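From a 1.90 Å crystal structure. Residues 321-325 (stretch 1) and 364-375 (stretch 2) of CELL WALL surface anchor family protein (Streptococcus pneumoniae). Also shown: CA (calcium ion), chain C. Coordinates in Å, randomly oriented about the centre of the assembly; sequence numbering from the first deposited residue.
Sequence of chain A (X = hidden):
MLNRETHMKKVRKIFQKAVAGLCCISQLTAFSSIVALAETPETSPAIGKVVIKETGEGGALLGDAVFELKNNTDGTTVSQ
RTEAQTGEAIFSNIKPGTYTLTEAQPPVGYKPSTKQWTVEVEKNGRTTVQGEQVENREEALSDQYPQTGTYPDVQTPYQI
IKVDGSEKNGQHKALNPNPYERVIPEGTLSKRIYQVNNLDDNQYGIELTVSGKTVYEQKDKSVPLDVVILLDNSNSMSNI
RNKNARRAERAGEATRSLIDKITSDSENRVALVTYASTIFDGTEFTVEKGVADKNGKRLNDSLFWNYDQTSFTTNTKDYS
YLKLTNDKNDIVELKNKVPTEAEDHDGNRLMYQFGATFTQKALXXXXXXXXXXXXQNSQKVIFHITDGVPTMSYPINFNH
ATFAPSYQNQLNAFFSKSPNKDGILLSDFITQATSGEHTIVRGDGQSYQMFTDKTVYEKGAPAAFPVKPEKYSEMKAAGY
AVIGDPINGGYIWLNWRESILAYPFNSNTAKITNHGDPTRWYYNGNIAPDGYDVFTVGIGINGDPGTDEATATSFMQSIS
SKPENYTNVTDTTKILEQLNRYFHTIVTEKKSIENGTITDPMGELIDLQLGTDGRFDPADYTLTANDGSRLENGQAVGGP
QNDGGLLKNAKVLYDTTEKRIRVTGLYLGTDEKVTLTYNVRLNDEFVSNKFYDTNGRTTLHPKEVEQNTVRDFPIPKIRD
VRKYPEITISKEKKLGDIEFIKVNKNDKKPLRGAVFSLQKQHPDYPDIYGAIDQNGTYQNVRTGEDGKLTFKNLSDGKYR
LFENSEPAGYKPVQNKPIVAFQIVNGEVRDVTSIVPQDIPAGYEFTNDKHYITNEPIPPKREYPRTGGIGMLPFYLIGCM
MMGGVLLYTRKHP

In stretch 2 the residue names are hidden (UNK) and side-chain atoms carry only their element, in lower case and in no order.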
# COMPACT_ATOMS: atom_id res chain seq x y z
N TYR A 321 10.80 -30.04 14.27
CA TYR A 321 9.66 -30.25 13.43
C TYR A 321 9.97 -31.45 12.56
O TYR A 321 10.58 -31.34 11.48
CB TYR A 321 9.33 -28.97 12.65
CG TYR A 321 7.95 -29.08 12.07
CD1 TYR A 321 7.73 -29.79 10.87
CD2 TYR A 321 6.86 -28.50 12.71
CE1 TYR A 321 6.47 -29.89 10.31
CE2 TYR A 321 5.56 -28.60 12.17
CZ TYR A 321 5.41 -29.30 10.99
OH TYR A 321 4.16 -29.43 10.48
N LEU A 322 9.57 -32.62 13.06
CA LEU A 322 10.19 -33.86 12.61
C LEU A 322 9.47 -34.45 11.38
O LEU A 322 9.48 -35.66 11.20
CB LEU A 322 10.14 -34.93 13.71
CG LEU A 322 11.01 -34.53 14.90
CD1 LEU A 322 10.85 -35.45 16.14
CD2 LEU A 322 12.46 -34.24 14.53
N LYS A 323 8.83 -33.59 10.58
CA LYS A 323 8.11 -33.97 9.38
C LYS A 323 8.52 -33.05 8.20
O LYS A 323 8.48 -31.79 8.31
CB LYS A 323 6.63 -33.86 9.69
CG LYS A 323 5.70 -34.55 8.70
CD LYS A 323 4.23 -34.17 8.92
CE LYS A 323 3.79 -33.06 7.97
NZ LYS A 323 2.58 -32.38 8.50
N LEU A 324 8.99 -33.68 7.10
CA LEU A 324 9.29 -32.96 5.84
C LEU A 324 7.99 -32.35 5.38
O LEU A 324 6.97 -33.06 5.27
CB LEU A 324 9.77 -33.94 4.75
CG LEU A 324 11.25 -34.30 4.90
CD1 LEU A 324 11.54 -35.34 3.83
CD2 LEU A 324 12.09 -33.05 4.77
N THR A 325 7.97 -31.04 5.11
CA THR A 325 6.71 -30.37 4.79
C THR A 325 6.95 -29.25 3.78
O THR A 325 8.01 -28.61 3.85
CB THR A 325 6.01 -29.75 6.03
OG1 THR A 325 4.75 -29.17 5.65
CG2 THR A 325 6.79 -28.62 6.67
N UNK A 364 21.45 -39.52 13.21
CA UNK A 364 20.45 -40.58 13.11
C UNK A 364 19.03 -40.15 12.81
O UNK A 364 18.36 -40.78 11.98
s UNK A 364 21.95 -43.04 16.07
c UNK A 364 21.71 -42.32 14.43
c UNK A 364 20.44 -41.56 14.31
c UNK A 364 20.38 -43.98 16.30
N UNK A 365 18.57 -39.09 13.48
CA UNK A 365 17.26 -38.53 13.27
C UNK A 365 17.18 -37.97 11.84
O UNK A 365 16.19 -38.20 11.20
c UNK A 365 16.93 -37.46 14.33
c UNK A 365 14.50 -38.16 14.12
c UNK A 365 14.06 -38.52 15.52
c UNK A 365 15.47 -36.97 14.15
n UNK A 365 13.07 -39.63 15.44
N UNK A 366 18.19 -37.26 11.33
CA UNK A 366 18.13 -36.78 9.92
C UNK A 366 18.07 -37.97 8.94
O UNK A 366 17.25 -37.98 8.03
c UNK A 366 19.34 -35.93 9.58
N UNK A 367 18.89 -39.00 9.13
CA UNK A 367 18.81 -40.17 8.23
C UNK A 367 17.43 -40.85 8.30
O UNK A 367 16.89 -41.21 7.26
o UNK A 367 20.46 -43.40 8.09
c UNK A 367 20.10 -42.29 7.67
c UNK A 367 19.90 -41.17 8.66
o UNK A 367 19.95 -42.09 6.47
N UNK A 368 16.84 -40.97 9.50
CA UNK A 368 15.49 -41.51 9.67
C UNK A 368 14.42 -40.72 8.91
O UNK A 368 13.62 -41.30 8.15
c UNK A 368 13.47 -42.21 12.98
o UNK A 368 14.22 -41.73 13.86
c UNK A 368 15.12 -41.60 11.17
c UNK A 368 13.71 -42.03 11.45
o UNK A 368 12.51 -42.91 13.32
N UNK A 369 14.40 -39.41 9.09
CA UNK A 369 13.45 -38.57 8.36
C UNK A 369 13.59 -38.73 6.84
O UNK A 369 12.59 -38.91 6.15
c UNK A 369 13.58 -37.08 8.76
c UNK A 369 13.43 -35.60 10.78
c UNK A 369 12.83 -36.14 7.76
c UNK A 369 13.13 -36.96 10.23
N UNK A 370 14.80 -38.61 6.31
CA UNK A 370 15.00 -38.73 4.83
C UNK A 370 14.69 -40.15 4.36
O UNK A 370 13.99 -40.32 3.35
c UNK A 370 15.97 -36.02 3.53
c UNK A 370 16.73 -36.85 4.67
c UNK A 370 16.44 -38.34 4.53
c UNK A 370 18.23 -36.67 4.63
N UNK A 371 15.12 -41.16 5.11
CA UNK A 371 14.82 -42.53 4.72
C UNK A 371 13.29 -42.75 4.66
O UNK A 371 12.74 -43.37 3.75
c UNK A 371 15.58 -43.55 5.64
o UNK A 371 17.00 -43.39 5.42
c UNK A 371 15.21 -44.99 5.20
N UNK A 372 12.60 -42.29 5.70
CA UNK A 372 11.18 -42.62 5.85
C UNK A 372 10.30 -41.69 5.05
O UNK A 372 9.27 -42.13 4.56
n UNK A 372 11.43 -44.74 10.21
c UNK A 372 10.93 -43.80 9.42
c UNK A 372 10.77 -42.57 7.30
c UNK A 372 11.41 -43.77 8.01
o UNK A 372 10.12 -42.96 9.81
N UNK A 373 10.70 -40.43 4.91
CA UNK A 373 9.76 -39.44 4.36
C UNK A 373 10.17 -38.79 3.03
O UNK A 373 9.31 -38.21 2.39
c UNK A 373 9.10 -38.86 6.79
n UNK A 373 9.45 -37.76 8.93
c UNK A 373 9.53 -38.33 5.37
c UNK A 373 8.98 -37.65 7.73
o UNK A 373 8.46 -36.61 7.33
N UNK A 374 11.43 -38.87 2.61
CA UNK A 374 11.84 -38.18 1.38
C UNK A 374 11.17 -38.81 0.16
O UNK A 374 10.87 -40.02 0.11
c UNK A 374 13.37 -38.24 1.23
N UNK A 375 10.94 -37.96 -0.84
CA UNK A 375 10.51 -38.45 -2.11
C UNK A 375 11.57 -39.27 -2.84
O UNK A 375 12.76 -39.05 -2.68
n UNK A 375 9.56 -34.35 -2.50
c UNK A 375 9.44 -33.04 -2.67
n UNK A 375 10.35 -32.21 -2.19
c UNK A 375 8.56 -35.30 -3.00
c UNK A 375 9.97 -37.31 -2.99
c UNK A 375 8.79 -36.63 -2.29
n UNK A 375 8.45 -32.59 -3.43
CA CA C . 20.98 -44.43 5.98
O HOH W 1 6.33 -35.83 5.68
O HOH W 2 18.85 -45.13 5.07
O HOH W 3 21.05 -46.41 7.30
O HOH W 4 21.99 -46.23 4.64

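Position 364 carries two carbons, a sulfur and a last carbon in an unbranched chain. It is out of reach of stretch 1. A thioether of this shape is Met-364.

Position 365 has four carbons in a row ending in a nitrogen. Its CA-to-CB bond points toward stretch 1, and its second carbon lies beside the end of Leu-322. This is Lys-365, with Leu-322 CD2 to Lys-365 CG at 4.1 Å. The contact uses the aliphatic part of the chain.

Position 366 has a single side-chain carbon, 8.6 Å from stretch 1 at its nearest. It is Ala-366.

Position 367 has two carbons, the second carrying two oxygens. This short carboxylate is Asp-367. It faces the calcium ion and grips it with both oxygens: Asp-367 OD1 is 2.6 Å and Asp-367 OD2 2.4 Å from CA. Three waters also bind the metal, with further ligands from elsewhere in the structure.

Position 368 has three carbons, the third carrying two oxygens. The extra carbon makes it Glu-368. It does not touch stretch 1. One turn of helix brings it to Lys-365, and a salt bridge joins Lys-365 NZ to Glu-368 OE1 at 2.9 Å.

Position 369 has four carbons, forked at the first, with one arm two carbons long. That fork defines Ile-369. It is buried and points toward stretch 1. Ile-369 CG2 lies 3.7 Å from Leu-324 CG, and Ile-369 CD1 lies 4.1 Å from Leu-322 CD2, so this one side chain meets both leucines.

Position 370 also has four carbons, but the fork is at the second. This is Leu-370. Its CA-to-CB bond points away, yet its end comes nearer, with Leu-370 CD2 4.5 Å from Leu-324 CD1.

Position 371 has one carbon carrying an oxygen and a methyl carbon. It is Thr-371, clear of stretch 1. Thr-371 OG1 donates to Asp-367 O at 2.9 Å and accepts from water 2, a calcium ligand.

Position 372 has three carbons, the third carrying one oxygen and one nitrogen. This amide is Gln-372. It is exposed and makes no contact with stretch 1.

Position 373 has the same atoms, but here they reach the backbone of stretch 1. It is Gln-373. Gln-373 NE2 donates to Leu-322 O at 3.1 Å, and Leu-324 N donates to Gln-373 OE1 at 3.0 Å.

Position 374 has one carbon. It is Ala-374, the first residue to leave helical geometry. Ala-374 CB is 4.3 Å from Leu-324 CD1.

Position 375 has three carbons, a nitrogen, then a carbon carrying two more nitrogens. This guanidinium is Arg-375, which bonds elsewhere in the structure.

The contact combines apolar packing with an amide clamp. Leu-324 points toward the helix and packs on Ile-369. Gln-373 uses both ends of its amide to hold the backbone around the corner at Lys-323. Water 1 links Gln-373 OE1 to Leu-324 O, donating to each.

Stretch 2 364-375: MKADEILTQQAR
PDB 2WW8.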